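Local coordinates for protein flavin-dependent monooxygenase, oxygenase subunit HsaA (PDB 2RFQ) that catalyses the FMNH2-dependent ortho-hydroxylation of the phenolic secosteroid 3-HSA to the catechol 3,4-DHSA in bacterial cholesterol breakdown, working as the oxygenase of a two-component monooxygenase, at residues D39-L44 with G48-L53; L67-V72 with G234-T239; H95-S100 with E222-P227; E105-N110 with A148-L153. All blocks are in the same frame, centred on the assembly; numbering follows the deposited sequence.

Contact 1 (D39-L44 with G48-L53); sequences DSMKAL and GFFRLL
Apolar packing between Met41, Leu44 and the ring of Phe50 makes up most of this contact, where helix 38-47 ends and the chain bends away from its direction. Met41, a selenomethionine in the crystal, bends at both chi2 and chi3 and brings its methyl CE to 3.6 Å from Phe50 CZ, its side chain running roughly at right angles to that of Phe50. Leu44 reaches the neighbouring rim carbon, with CB lying 3.8 Å from Phe50 CE2. Phe50 has CG anti to its carbonyl carbon (chi1 -66°), which carries the ring back toward the helix. Phe49 swings the other way, its CG anti to the backbone N (chi1 170°), and heads for helix 65-76, where it meets Phe68. The two consecutive rings still touch: Phe49 CD2 stands 3.6 Å above one face of Phe50, displaced toward the rim, while Phe50 CE1 lies at the edge of Phe49. A leucine in place of Phe50 would probably leave the Met41 methyl without its CZ partner and Phe49 CD2 without the ring face beneath it.

Polar atoms meet at the helix end, where the Thr47 hydroxyl bonds both Leu44 O and Phe49 N, two atoms that are not bonded to each other. Gly48 ends the helix in a Schellman motif, with a positive phi of 94° at which a CB would press against the preceding carbonyl oxygen.

In this N-terminal helical domain of acyl-CoA dehydrogenase type, the glycine thus lets the chain change direction, and buried apolar contact ties the segment that follows to the helix.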
loop_
_atom_site.group_PDB
_atom_site.type_symbol
_atom_site.label_atom_id
_atom_site.label_comp_id
_atom_site.label_asym_id
_atom_site.label_seq_id
_atom_site.Cartn_x
_atom_site.Cartn_y
_atom_site.Cartn_z
ATOM N N ASP A 39 -16.252 -37.100 11.647
ATOM C CA ASP A 39 -15.094 -37.981 11.623
ATOM C C ASP A 39 -13.799 -37.175 11.701
ATOM O O ASP A 39 -12.811 -37.648 12.277
ATOM C CB ASP A 39 -15.093 -38.878 10.384
ATOM C CG ASP A 39 -14.100 -39.985 10.511
ATOM O OD1 ASP A 39 -14.277 -40.808 11.426
ATOM O OD2 ASP A 39 -13.119 -39.992 9.743
ATOM N N SER A 40 -13.808 -35.949 11.177
ATOM C CA SER A 40 -12.650 -35.051 11.370
ATOM C C SER A 40 -12.473 -34.671 12.837
ATOM O O SER A 40 -11.361 -34.678 13.381
ATOM C CB SER A 40 -12.780 -33.776 10.500
ATOM O OG SER A 40 -12.651 -34.085 9.095
HETATM N N MSE A 41 -13.568 -34.322 13.489
HETATM C CA MSE A 41 -13.482 -33.947 14.915
HETATM C C MSE A 41 -13.003 -35.155 15.742
HETATM O O MSE A 41 -12.191 -34.993 16.667
HETATM C CB MSE A 41 -14.819 -33.393 15.425
HETATM C CG MSE A 41 -15.256 -32.086 14.752
HETATM SE SE MSE A 41 -13.994 -30.611 15.148
HETATM C CE MSE A 41 -14.527 -30.224 16.984
ATOM N N LYS A 42 -13.481 -36.359 15.405
ATOM C CA LYS A 42 -13.030 -37.572 16.090
ATOM C C LYS A 42 -11.529 -37.793 15.883
ATOM O O LYS A 42 -10.801 -38.060 16.842
ATOM C CB LYS A 42 -13.842 -38.770 15.597
ATOM C CG LYS A 42 -13.459 -40.090 16.231
ATOM C CD LYS A 42 -14.445 -41.184 15.786
ATOM C CE LYS A 42 -14.056 -42.571 16.344
ATOM N NZ LYS A 42 -12.919 -43.176 15.599
ATOM N N ALA A 43 -11.067 -37.632 14.643
ATOM C CA ALA A 43 -9.645 -37.836 14.343
ATOM C C ALA A 43 -8.814 -36.793 15.077
ATOM O O ALA A 43 -7.744 -37.113 15.619
ATOM C CB ALA A 43 -9.399 -37.755 12.869
ATOM N N LEU A 44 -9.296 -35.549 15.087
ATOM C CA LEU A 44 -8.595 -34.477 15.817
ATOM C C LEU A 44 -8.487 -34.818 17.314
ATOM O O LEU A 44 -7.403 -34.686 17.919
ATOM C CB LEU A 44 -9.285 -33.131 15.604
ATOM C CG LEU A 44 -9.028 -32.545 14.206
ATOM C CD1 LEU A 44 -10.050 -31.446 13.954
ATOM C CD2 LEU A 44 -7.574 -32.044 14.065
ATOM N N GLY A 48 -4.905 -36.041 20.207
ATOM C CA GLY A 48 -4.604 -35.369 21.473
ATOM C C GLY A 48 -4.718 -33.854 21.411
ATOM O O GLY A 48 -4.512 -33.158 22.408
ATOM N N PHE A 49 -5.055 -33.329 20.233
ATOM C CA PHE A 49 -5.103 -31.890 20.024
ATOM C C PHE A 49 -5.932 -31.129 21.065
ATOM O O PHE A 49 -5.482 -30.115 21.590
ATOM C CB PHE A 49 -5.645 -31.536 18.623
ATOM C CG PHE A 49 -5.928 -30.053 18.492
ATOM C CD1 PHE A 49 -4.862 -29.148 18.338
ATOM C CD2 PHE A 49 -7.229 -29.562 18.607
ATOM C CE1 PHE A 49 -5.090 -27.765 18.300
ATOM C CE2 PHE A 49 -7.483 -28.176 18.541
ATOM C CZ PHE A 49 -6.393 -27.271 18.396
ATOM N N PHE A 50 -7.156 -31.585 21.321
ATOM C CA PHE A 50 -8.033 -30.831 22.233
ATOM C C PHE A 50 -7.495 -30.843 23.669
ATOM O O PHE A 50 -7.800 -29.940 24.447
ATOM C CB PHE A 50 -9.482 -31.308 22.157
ATOM C CG PHE A 50 -10.119 -31.038 20.814
ATOM C CD1 PHE A 50 -10.341 -29.730 20.397
ATOM C CD2 PHE A 50 -10.442 -32.091 19.964
ATOM C CE1 PHE A 50 -10.883 -29.459 19.127
ATOM C CE2 PHE A 50 -10.995 -31.836 18.680
ATOM C CZ PHE A 50 -11.216 -30.524 18.283
ATOM N N ARG A 51 -6.662 -31.833 23.981
ATOM C CA ARG A 51 -6.050 -31.912 25.316
ATOM C C ARG A 51 -4.874 -30.953 25.507
ATOM O O ARG A 51 -4.384 -30.808 26.624
ATOM C CB ARG A 51 -5.568 -33.347 25.601
ATOM C CG ARG A 51 -6.679 -34.359 25.566
ATOM C CD ARG A 51 -6.154 -35.676 26.131
ATOM N NE ARG A 51 -7.223 -36.637 26.386
ATOM C CZ ARG A 51 -8.036 -36.629 27.447
ATOM N NH1 ARG A 51 -7.951 -35.677 28.391
ATOM N NH2 ARG A 51 -8.951 -37.588 27.564
ATOM N N LEU A 52 -4.424 -30.297 24.437
ATOM C CA LEU A 52 -3.209 -29.485 24.527
ATOM C C LEU A 52 -3.219 -28.447 25.660
ATOM O O LEU A 52 -2.253 -28.386 26.416
ATOM C CB LEU A 52 -2.868 -28.819 23.198
ATOM C CG LEU A 52 -2.192 -29.744 22.186
ATOM C CD1 LEU A 52 -2.058 -29.011 20.838
ATOM C CD2 LEU A 52 -0.830 -30.218 22.667
ATOM N N LEU A 53 -4.281 -27.644 25.763
ATOM C CA LEU A 53 -4.358 -26.645 26.850
ATOM C C LEU A 53 -5.231 -27.104 28.035
ATOM O O LEU A 53 -5.550 -26.302 28.931
ATOM C CB LEU A 53 -4.825 -25.280 26.332
ATOM C CG LEU A 53 -3.898 -24.648 25.279
ATOM C CD1 LEU A 53 -4.481 -23.318 24.855
ATOM C CD2 LEU A 53 -2.475 -24.436 25.794
#

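Contact 2 (L67-V72 with G234-T239); sequences LFYSAV and GTIHPT
Tyr69 reaches from helix 65-76 to helix 233-266 and meets Thr239 and Ile236 along the way. Its CB leaves the backbone toward the second helix, and with CG anti to the carbonyl carbon the ring spans the space between two segments whose axes run nearly parallel, 12° apart and 11.8 Å at closest approach. From CG onward the ring lies under a methyl group: Thr239 CG2 sits 3.4 Å from the Tyr69 ring centroid and only 5° off the ring normal, a centred CH-pi contact in which all six carbons are almost equally near. The opposite face is met toward its rim by CD2 of the preceding Phe68, so the ring is held between a methyl and another aromatic. CE1 also passes close to the carbonyl carbon of Thr239.

This is a junction within the acyl-CoA dehydrogenase fold, joining a helix of the N-terminal helical domain to the first turns of the long helix that enters the C-terminal bundle. The second helix is kinked here, since Pro238 has no N-H to bond back to the preceding turn. Val301 of helix 277-309 also touches the tyrosine.

At the tip, Tyr69 OH donates a hydrogen bond of 2.7 Å to Ile236 O, in the carbonyl plane and on a lone pair, with a C=O...O angle of 109°. Ile236 CD1 lies 3.5 Å from the same Tyr69 OH. One turn along, Thr239 OG1 donates to Thr235 O over 2.7 Å, which leaves its CG2 branch facing the tyrosine ring.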
loop_
_atom_site.group_PDB
_atom_site.type_symbol
_atom_site.label_atom_id
_atom_site.label_comp_id
_atom_site.label_asym_id
_atom_site.label_seq_id
_atom_site.Cartn_x
_atom_site.Cartn_y
_atom_site.Cartn_z
ATOM N N LEU A 67 3.064 -24.311 21.406
ATOM C CA LEU A 67 2.739 -25.620 20.828
ATOM C C LEU A 67 1.278 -25.639 20.360
ATOM O O LEU A 67 0.988 -26.095 19.252
ATOM C CB LEU A 67 2.997 -26.734 21.854
ATOM C CG LEU A 67 2.488 -28.124 21.435
ATOM C CD1 LEU A 67 3.094 -28.661 20.161
ATOM C CD2 LEU A 67 2.726 -29.130 22.556
ATOM N N PHE A 68 0.378 -25.111 21.187
ATOM C CA PHE A 68 -1.041 -25.076 20.838
ATOM C C PHE A 68 -1.256 -24.264 19.552
ATOM O O PHE A 68 -1.929 -24.741 18.613
ATOM C CB PHE A 68 -1.887 -24.486 21.973
ATOM C CG PHE A 68 -3.335 -24.334 21.606
ATOM C CD1 PHE A 68 -4.177 -25.444 21.587
ATOM C CD2 PHE A 68 -3.855 -23.077 21.263
ATOM C CE1 PHE A 68 -5.529 -25.318 21.233
ATOM C CE2 PHE A 68 -5.203 -22.949 20.875
ATOM C CZ PHE A 68 -6.032 -24.063 20.869
ATOM N N TYR A 69 -0.676 -23.053 19.480
ATOM C CA TYR A 69 -0.907 -22.229 18.286
ATOM C C TYR A 69 -0.230 -22.806 17.040
ATOM O O TYR A 69 -0.730 -22.629 15.924
ATOM C CB TYR A 69 -0.527 -20.762 18.509
ATOM C CG TYR A 69 -1.350 -20.103 19.582
ATOM C CD1 TYR A 69 -2.741 -20.019 19.480
ATOM C CD2 TYR A 69 -0.731 -19.586 20.719
ATOM C CE1 TYR A 69 -3.508 -19.422 20.492
ATOM C CE2 TYR A 69 -1.478 -18.973 21.736
ATOM C CZ TYR A 69 -2.854 -18.884 21.608
ATOM O OH TYR A 69 -3.573 -18.275 22.630
ATOM N N SER A 70 0.879 -23.522 17.243
ATOM C CA SER A 70 1.581 -24.216 16.147
ATOM C C SER A 70 0.687 -25.318 15.584
ATOM O O SER A 70 0.625 -25.510 14.363
ATOM C CB SER A 70 2.902 -24.790 16.661
ATOM O OG SER A 70 3.757 -23.706 17.010
ATOM N N ALA A 71 -0.026 -26.009 16.473
ATOM C CA ALA A 71 -0.969 -27.073 16.058
ATOM C C ALA A 71 -2.126 -26.475 15.265
ATOM O O ALA A 71 -2.521 -26.991 14.207
ATOM C CB ALA A 71 -1.472 -27.834 17.274
ATOM N N VAL A 72 -2.639 -25.351 15.766
ATOM C CA VAL A 72 -3.689 -24.608 15.069
ATOM C C VAL A 72 -3.259 -24.188 13.669
ATOM O O VAL A 72 -3.997 -24.408 12.691
ATOM C CB VAL A 72 -4.118 -23.385 15.884
ATOM C CG1 VAL A 72 -5.030 -22.459 15.044
ATOM C CG2 VAL A 72 -4.912 -23.886 17.092
ATOM N N GLY A 234 -6.268 -11.295 26.954
ATOM C CA GLY A 234 -6.111 -10.346 25.845
ATOM C C GLY A 234 -5.089 -10.785 24.803
ATOM O O GLY A 234 -5.098 -10.293 23.669
ATOM N N THR A 235 -4.152 -11.660 25.210
ATOM C CA THR A 235 -3.300 -12.358 24.251
ATOM C C THR A 235 -3.865 -13.719 23.789
ATOM O O THR A 235 -3.885 -14.026 22.601
ATOM C CB THR A 235 -1.872 -12.541 24.809
ATOM O OG1 THR A 235 -1.279 -11.248 24.976
ATOM C CG2 THR A 235 -1.005 -13.354 23.835
ATOM N N ILE A 236 -4.296 -14.536 24.738
ATOM C CA ILE A 236 -4.724 -15.908 24.428
ATOM C C ILE A 236 -5.879 -15.980 23.437
ATOM O O ILE A 236 -5.836 -16.773 22.464
ATOM C CB ILE A 236 -5.110 -16.620 25.754
ATOM C CG1 ILE A 236 -3.829 -16.845 26.591
ATOM C CG2 ILE A 236 -5.907 -17.922 25.493
ATOM C CD1 ILE A 236 -2.916 -18.019 26.075
ATOM N N HIS A 237 -6.930 -15.199 23.691
ATOM C CA HIS A 237 -8.130 -15.339 22.835
ATOM C C HIS A 237 -7.886 -14.700 21.465
ATOM O O HIS A 237 -8.062 -15.369 20.437
ATOM C CB HIS A 237 -9.371 -14.829 23.553
ATOM C CG HIS A 237 -10.600 -14.802 22.698
ATOM N ND1 HIS A 237 -11.063 -15.911 22.022
ATOM C CD2 HIS A 237 -11.449 -13.791 22.400
ATOM C CE1 HIS A 237 -12.153 -15.585 21.346
ATOM N NE2 HIS A 237 -12.404 -14.304 21.556
ATOM N N PRO A 238 -7.433 -13.432 21.430
ATOM C CA PRO A 238 -7.163 -12.902 20.081
ATOM C C PRO A 238 -6.127 -13.705 19.259
ATOM O O PRO A 238 -6.268 -13.830 18.036
ATOM C CB PRO A 238 -6.688 -11.466 20.353
ATOM C CG PRO A 238 -7.416 -11.104 21.636
ATOM C CD PRO A 238 -7.262 -12.390 22.458
ATOM N N THR A 239 -5.108 -14.260 19.908
ATOM C CA THR A 239 -4.136 -15.095 19.163
ATOM C C THR A 239 -4.833 -16.368 18.617
ATOM O O THR A 239 -4.517 -16.832 17.511
ATOM C CB THR A 239 -2.916 -15.438 20.035
ATOM O OG1 THR A 239 -2.267 -14.211 20.406
ATOM C CG2 THR A 239 -1.894 -16.331 19.267
#

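Contact 3 (H95-S100 with E222-P227); sequences HLALFS and ERNTAP
Asn224 meets Ala97 through one nearly straight hydrogen bond: its ND2 donates to Ala97 O over 2.9 Å, with an N-H...O angle of 167°. The acceptor lies within a type I beta turn, Leu96 to Phe99, at the C-terminal end of helix 80-96 in the N-terminal helical domain of this acyl-CoA dehydrogenase-like fold; the donor stands in the loop between helix 210-214 and helix 233-266. The bond uses a lone pair of the carbonyl, in its plane at a C=O...N angle of 118°, and Ala97 O is also within 2° of the Asn224 amide plane. Beside it, Ala97 CB packs 3.8 Å from Asn224 ND2.

Asn224 CB points toward the turn, and CG is anti to the carbonyl carbon, which brings the amide up to the oxygen. In the next shell the amide has two further partners: ND2 also donates to Gln104 OE1 on helix 101-108, and OD1 is hydrogen-bonded by Gln57 NE2, so three partners fix the rotation of this buried group. A leucine in its place would probably leave Ala97 O without this donor and strip both Gln104 and Gln57 of a polar mate.

Further out, the turn is closed by Phe99 N to Leu96 O, and the backbone of Leu98 bonds to Gly220, while Pro55 touches both Ala97 and Asn224. Ser100 caps the start of helix 101-108 through OG to Ala103 N. Phe99 CE2 stands 3.6 Å above one face of the His95 imidazole, displaced toward the rim.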
loop_
_atom_site.group_PDB
_atom_site.type_symbol
_atom_site.label_atom_id
_atom_site.label_comp_id
_atom_site.label_asym_id
_atom_site.label_seq_id
_atom_site.Cartn_x
_atom_site.Cartn_y
_atom_site.Cartn_z
ATOM N N HIS A 95 -9.797 -21.987 28.946
ATOM C CA HIS A 95 -10.732 -21.120 29.684
ATOM C C HIS A 95 -11.392 -21.882 30.838
ATOM O O HIS A 95 -11.471 -21.369 31.966
ATOM C CB HIS A 95 -11.802 -20.551 28.730
ATOM C CG HIS A 95 -12.630 -19.448 29.334
ATOM N ND1 HIS A 95 -13.715 -18.906 28.682
ATOM C CD2 HIS A 95 -12.525 -18.781 30.513
ATOM C CE1 HIS A 95 -14.252 -17.953 29.430
ATOM N NE2 HIS A 95 -13.539 -17.844 30.540
ATOM N N LEU A 96 -11.818 -23.122 30.589
ATOM C CA LEU A 96 -12.485 -23.881 31.645
ATOM C C LEU A 96 -11.573 -24.163 32.842
ATOM O O LEU A 96 -12.048 -24.296 33.963
ATOM C CB LEU A 96 -13.072 -25.185 31.101
ATOM C CG LEU A 96 -14.007 -25.931 32.063
ATOM C CD1 LEU A 96 -15.218 -25.098 32.451
ATOM C CD2 LEU A 96 -14.450 -27.292 31.486
ATOM N N ALA A 97 -10.266 -24.267 32.603
ATOM C CA ALA A 97 -9.283 -24.468 33.675
ATOM C C ALA A 97 -9.330 -23.360 34.725
ATOM O O ALA A 97 -8.837 -23.546 35.832
ATOM C CB ALA A 97 -7.887 -24.539 33.083
ATOM N N LEU A 98 -9.889 -22.203 34.340
ATOM C CA LEU A 98 -9.961 -21.041 35.214
ATOM C C LEU A 98 -11.247 -21.025 36.036
ATOM O O LEU A 98 -11.308 -20.351 37.070
ATOM C CB LEU A 98 -9.816 -19.732 34.421
ATOM C CG LEU A 98 -8.583 -19.578 33.515
ATOM C CD1 LEU A 98 -8.693 -18.312 32.661
ATOM C CD2 LEU A 98 -7.341 -19.523 34.359
ATOM N N PHE A 99 -12.263 -21.774 35.595
ATOM C CA PHE A 99 -13.507 -21.879 36.351
ATOM C C PHE A 99 -13.252 -22.683 37.631
ATOM O O PHE A 99 -12.206 -23.333 37.788
ATOM C CB PHE A 99 -14.619 -22.577 35.549
ATOM C CG PHE A 99 -15.319 -21.695 34.532
ATOM C CD1 PHE A 99 -16.668 -21.346 34.692
ATOM C CD2 PHE A 99 -14.648 -21.278 33.375
ATOM C CE1 PHE A 99 -17.337 -20.570 33.704
ATOM C CE2 PHE A 99 -15.306 -20.498 32.400
ATOM C CZ PHE A 99 -16.648 -20.157 32.556
ATOM N N SER A 100 -14.231 -22.654 38.527
ATOM C CA SER A 100 -14.151 -23.426 39.766
ATOM C C SER A 100 -13.882 -24.901 39.468
ATOM O O SER A 100 -14.292 -25.435 38.407
ATOM C CB SER A 100 -15.466 -23.288 40.543
ATOM O OG SER A 100 -16.510 -23.967 39.852
ATOM N N GLU A 222 -6.264 -22.348 41.657
ATOM C CA GLU A 222 -5.834 -22.930 42.937
ATOM C C GLU A 222 -5.246 -24.323 42.704
ATOM O O GLU A 222 -4.164 -24.649 43.203
ATOM C CB GLU A 222 -6.999 -22.987 43.929
ATOM C CG GLU A 222 -6.595 -23.555 45.281
ATOM C CD GLU A 222 -7.771 -23.728 46.256
ATOM O OE1 GLU A 222 -8.947 -23.522 45.859
ATOM O OE2 GLU A 222 -7.510 -24.103 47.422
ATOM N N ARG A 223 -5.952 -25.122 41.911
ATOM C CA ARG A 223 -5.493 -26.470 41.578
ATOM C C ARG A 223 -4.775 -26.535 40.230
ATOM O O ARG A 223 -3.889 -27.358 40.044
ATOM C CB ARG A 223 -6.661 -27.466 41.651
ATOM C CG ARG A 223 -7.215 -27.623 43.067
ATOM C CD ARG A 223 -8.138 -28.827 43.225
ATOM N NE ARG A 223 -7.681 -29.966 42.426
ATOM C CZ ARG A 223 -8.112 -31.216 42.567
ATOM N NH1 ARG A 223 -9.020 -31.509 43.495
ATOM N NH2 ARG A 223 -7.620 -32.175 41.785
ATOM N N ASN A 224 -5.161 -25.674 39.282
ATOM C CA ASN A 224 -4.509 -25.672 37.976
ATOM C C ASN A 224 -3.393 -24.626 37.971
ATOM O O ASN A 224 -3.590 -23.476 37.573
ATOM C CB ASN A 224 -5.530 -25.443 36.854
ATOM C CG ASN A 224 -6.558 -26.564 36.766
ATOM O OD1 ASN A 224 -6.230 -27.733 36.960
ATOM N ND2 ASN A 224 -7.808 -26.211 36.458
ATOM N N THR A 225 -2.225 -25.054 38.443
ATOM C CA THR A 225 -1.128 -24.138 38.769
ATOM C C THR A 225 -0.134 -23.936 37.616
ATOM O O THR A 225 0.834 -23.152 37.760
ATOM C CB THR A 225 -0.345 -24.634 40.026
ATOM O OG1 THR A 225 0.218 -25.914 39.722
ATOM C CG2 THR A 225 -1.285 -24.771 41.234
ATOM N N ALA A 226 -0.351 -24.628 36.487
ATOM C CA ALA A 226 0.586 -24.538 35.360
ATOM C C ALA A 226 0.701 -23.082 34.871
ATOM O O ALA A 226 -0.297 -22.340 34.877
ATOM C CB ALA A 226 0.177 -25.446 34.217
ATOM N N PRO A 227 1.915 -22.656 34.478
ATOM C CA PRO A 227 2.076 -21.241 34.075
ATOM C C PRO A 227 1.218 -20.823 32.879
ATOM O O PRO A 227 0.877 -19.642 32.764
ATOM C CB PRO A 227 3.578 -21.113 33.765
ATOM C CG PRO A 227 4.041 -22.569 33.502
ATOM C CD PRO A 227 3.216 -23.373 34.482
#

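Contact 4 (E105-N110 with A148-L153); sequences EDVWGN and ASWAVL
The indole of Trp150 receives the methyl CG2 of Val107 on one face, over the middle of the ring system. Val107 CG2 is 3.8 Å from the centroid of the five-membered ring and 16° off its normal, a CH-pi contact, and its closest carbon is Trp150 CE2 at 3.7 Å. The other methyl, Val107 CG1, is anti to the backbone N (chi1 176°); it stands over Trp150 CD1 on the same face, 4.0 Å away, and also lies toward the rim of one face of Trp108, so one valine serves two indoles. Along the six-membered ring, Asp106 O comes within 3.6 Å of Trp150 CZ2 at an oblique angle, and Asp106 CB approaches Trp150 CH2, 4.0 Å away, from the same side as the valine.

At the pyrrole edge a water sits in the plane of the indole. It accepts from Trp150 NE1 at 2.9 Å and donates to Val107 O at 2.8 Å, bridging side chain and helix backbone. The carboxylate of Asp106 turns elsewhere, to a hydrogen bond with His205 and a salt bridge with Arg206.

The contact seats the end of helix 101-108, of the N-terminal helical domain, on strand 150-159 of the beta domain. Leu170 from the adjoining strand touches both Val107 and Trp150, and Ile116 does the same from strand 116-119.

The chemistry divides the indole's duties: its face gives apolar grip to the two valine methyls, while its one N-H, too far from the helix carbonyl for a direct bond, is satisfied through the water.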
loop_
_atom_site.group_PDB
_atom_site.type_symbol
_atom_site.label_atom_id
_atom_site.label_comp_id
_atom_site.label_asym_id
_atom_site.label_seq_id
_atom_site.Cartn_x
_atom_site.Cartn_y
_atom_site.Cartn_z
ATOM N N GLU A 105 -15.359 -30.318 37.135
ATOM C CA GLU A 105 -15.900 -31.632 37.441
ATOM C C GLU A 105 -17.251 -31.843 36.725
ATOM O O GLU A 105 -17.509 -32.914 36.169
ATOM C CB GLU A 105 -16.038 -31.816 38.961
ATOM C CG GLU A 105 -16.722 -33.131 39.367
ATOM C CD GLU A 105 -15.845 -34.370 39.204
ATOM O OE1 GLU A 105 -14.596 -34.253 39.239
ATOM O OE2 GLU A 105 -16.418 -35.481 39.057
ATOM N N ASP A 106 -18.107 -30.820 36.719
ATOM C CA ASP A 106 -19.378 -30.901 35.975
ATOM C C ASP A 106 -19.186 -31.292 34.517
ATOM O O ASP A 106 -19.925 -32.119 33.985
ATOM C CB ASP A 106 -20.148 -29.579 36.052
ATOM C CG ASP A 106 -20.700 -29.283 37.438
ATOM O OD1 ASP A 106 -20.732 -30.175 38.303
ATOM O OD2 ASP A 106 -21.116 -28.131 37.644
ATOM N N VAL A 107 -18.180 -30.685 33.888
ATOM C CA VAL A 107 -17.911 -30.891 32.475
ATOM C C VAL A 107 -17.163 -32.189 32.186
ATOM O O VAL A 107 -17.564 -32.949 31.292
ATOM C CB VAL A 107 -17.153 -29.674 31.898
ATOM C CG1 VAL A 107 -16.782 -29.906 30.440
ATOM C CG2 VAL A 107 -18.030 -28.403 32.064
ATOM N N TRP A 108 -16.095 -32.433 32.946
ATOM C CA TRP A 108 -15.136 -33.495 32.611
ATOM C C TRP A 108 -15.118 -34.671 33.586
ATOM O O TRP A 108 -14.368 -35.643 33.377
ATOM C CB TRP A 108 -13.719 -32.913 32.519
ATOM C CG TRP A 108 -13.463 -32.057 31.289
ATOM C CD1 TRP A 108 -13.926 -32.277 30.011
ATOM C CD2 TRP A 108 -12.640 -30.888 31.223
ATOM N NE1 TRP A 108 -13.463 -31.284 29.158
ATOM C CE2 TRP A 108 -12.671 -30.424 29.876
ATOM C CE3 TRP A 108 -11.896 -30.169 32.174
ATOM C CZ2 TRP A 108 -11.967 -29.285 29.458
ATOM C CZ3 TRP A 108 -11.191 -29.037 31.757
ATOM C CH2 TRP A 108 -11.232 -28.605 30.407
ATOM N N GLY A 109 -15.932 -34.597 34.635
ATOM C CA GLY A 109 -15.909 -35.611 35.681
ATOM C C GLY A 109 -16.126 -37.037 35.202
ATOM O O GLY A 109 -15.638 -37.975 35.844
ATOM N N ASN A 110 -16.857 -37.217 34.100
ATOM C CA ASN A 110 -17.141 -38.566 33.587
ATOM C C ASN A 110 -16.472 -38.854 32.250
ATOM O O ASN A 110 -16.346 -40.014 31.843
ATOM C CB ASN A 110 -18.651 -38.795 33.463
ATOM C CG ASN A 110 -19.347 -38.916 34.824
ATOM O OD1 ASN A 110 -20.408 -38.310 35.046
ATOM N ND2 ASN A 110 -18.758 -39.679 35.732
ATOM N N ALA A 148 -20.018 -29.742 20.467
ATOM C CA ALA A 148 -19.782 -29.493 21.892
ATOM C C ALA A 148 -21.036 -29.831 22.667
ATOM O O ALA A 148 -22.130 -29.835 22.099
ATOM C CB ALA A 148 -19.405 -28.005 22.116
ATOM N N SER A 149 -20.883 -30.097 23.961
ATOM C CA SER A 149 -22.032 -30.434 24.815
ATOM C C SER A 149 -22.208 -29.420 25.946
ATOM O O SER A 149 -23.073 -29.593 26.816
ATOM C CB SER A 149 -21.940 -31.873 25.349
ATOM O OG SER A 149 -20.774 -32.030 26.100
ATOM N N TRP A 150 -21.397 -28.360 25.909
ATOM C CA TRP A 150 -21.515 -27.199 26.798
ATOM C C TRP A 150 -21.151 -25.962 26.005
ATOM O O TRP A 150 -20.453 -26.053 24.987
ATOM C CB TRP A 150 -20.488 -27.264 27.928
ATOM C CG TRP A 150 -20.746 -28.366 28.934
ATOM C CD1 TRP A 150 -20.454 -29.695 28.771
ATOM C CD2 TRP A 150 -21.319 -28.238 30.248
ATOM N NE1 TRP A 150 -20.814 -30.397 29.890
ATOM C CE2 TRP A 150 -21.347 -29.533 30.814
ATOM C CE3 TRP A 150 -21.809 -27.151 31.002
ATOM C CZ2 TRP A 150 -21.852 -29.786 32.107
ATOM C CZ3 TRP A 150 -22.314 -27.399 32.302
ATOM C CH2 TRP A 150 -22.326 -28.716 32.827
ATOM N N ALA A 151 -21.594 -24.802 26.483
ATOM C CA ALA A 151 -21.155 -23.528 25.893
ATOM C C ALA A 151 -20.748 -22.579 26.985
ATOM O O ALA A 151 -21.308 -22.620 28.086
ATOM C CB ALA A 151 -22.263 -22.904 25.052
ATOM N N VAL A 152 -19.751 -21.743 26.694
ATOM C CA VAL A 152 -19.461 -20.599 27.558
ATOM C C VAL A 152 -19.853 -19.335 26.811
ATOM O O VAL A 152 -19.454 -19.101 25.652
ATOM C CB VAL A 152 -17.993 -20.554 28.033
ATOM C CG1 VAL A 152 -17.741 -21.645 29.070
ATOM C CG2 VAL A 152 -17.015 -20.676 26.854
ATOM N N LEU A 153 -20.709 -18.560 27.467
ATOM C CA LEU A 153 -21.448 -17.496 26.813
ATOM C C LEU A 153 -21.194 -16.187 27.528
ATOM O O LEU A 153 -21.434 -16.086 28.733
ATOM C CB LEU A 153 -22.947 -17.848 26.801
ATOM C CG LEU A 153 -23.272 -19.165 26.060
ATOM C CD1 LEU A 153 -24.730 -19.545 26.261
ATOM C CD2 LEU A 153 -22.938 -19.043 24.592
HETATM O O HOH W 1 -20.252 -33.137 30.483
#

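Overall arrangement
Contact 1 touches contact 2 through apolar packing round Phe68: Phe49 CZ lies 3.6 Å from Phe68 CE1, and Leu53 CD1 is equally close to Phe68 CG. Contacts 3 and 4 likewise meet, with Leu96 CD2 3.6 Å from Val107 CB; their centres are about 15 Å apart. Along the chain, contact 4 is nested within the loop closed by contact 3, itself inside that closed by contact 2. All four approach the probable FMN site, assigned by similarity, without forming it: nearest side chains lie about 8 Å from Tyr120 in contact 2, about 9 Å from Ser143 in contact 1, about 9 Å from Ser118 in contact 4 and about 11 Å from Tyr120 in contact 3.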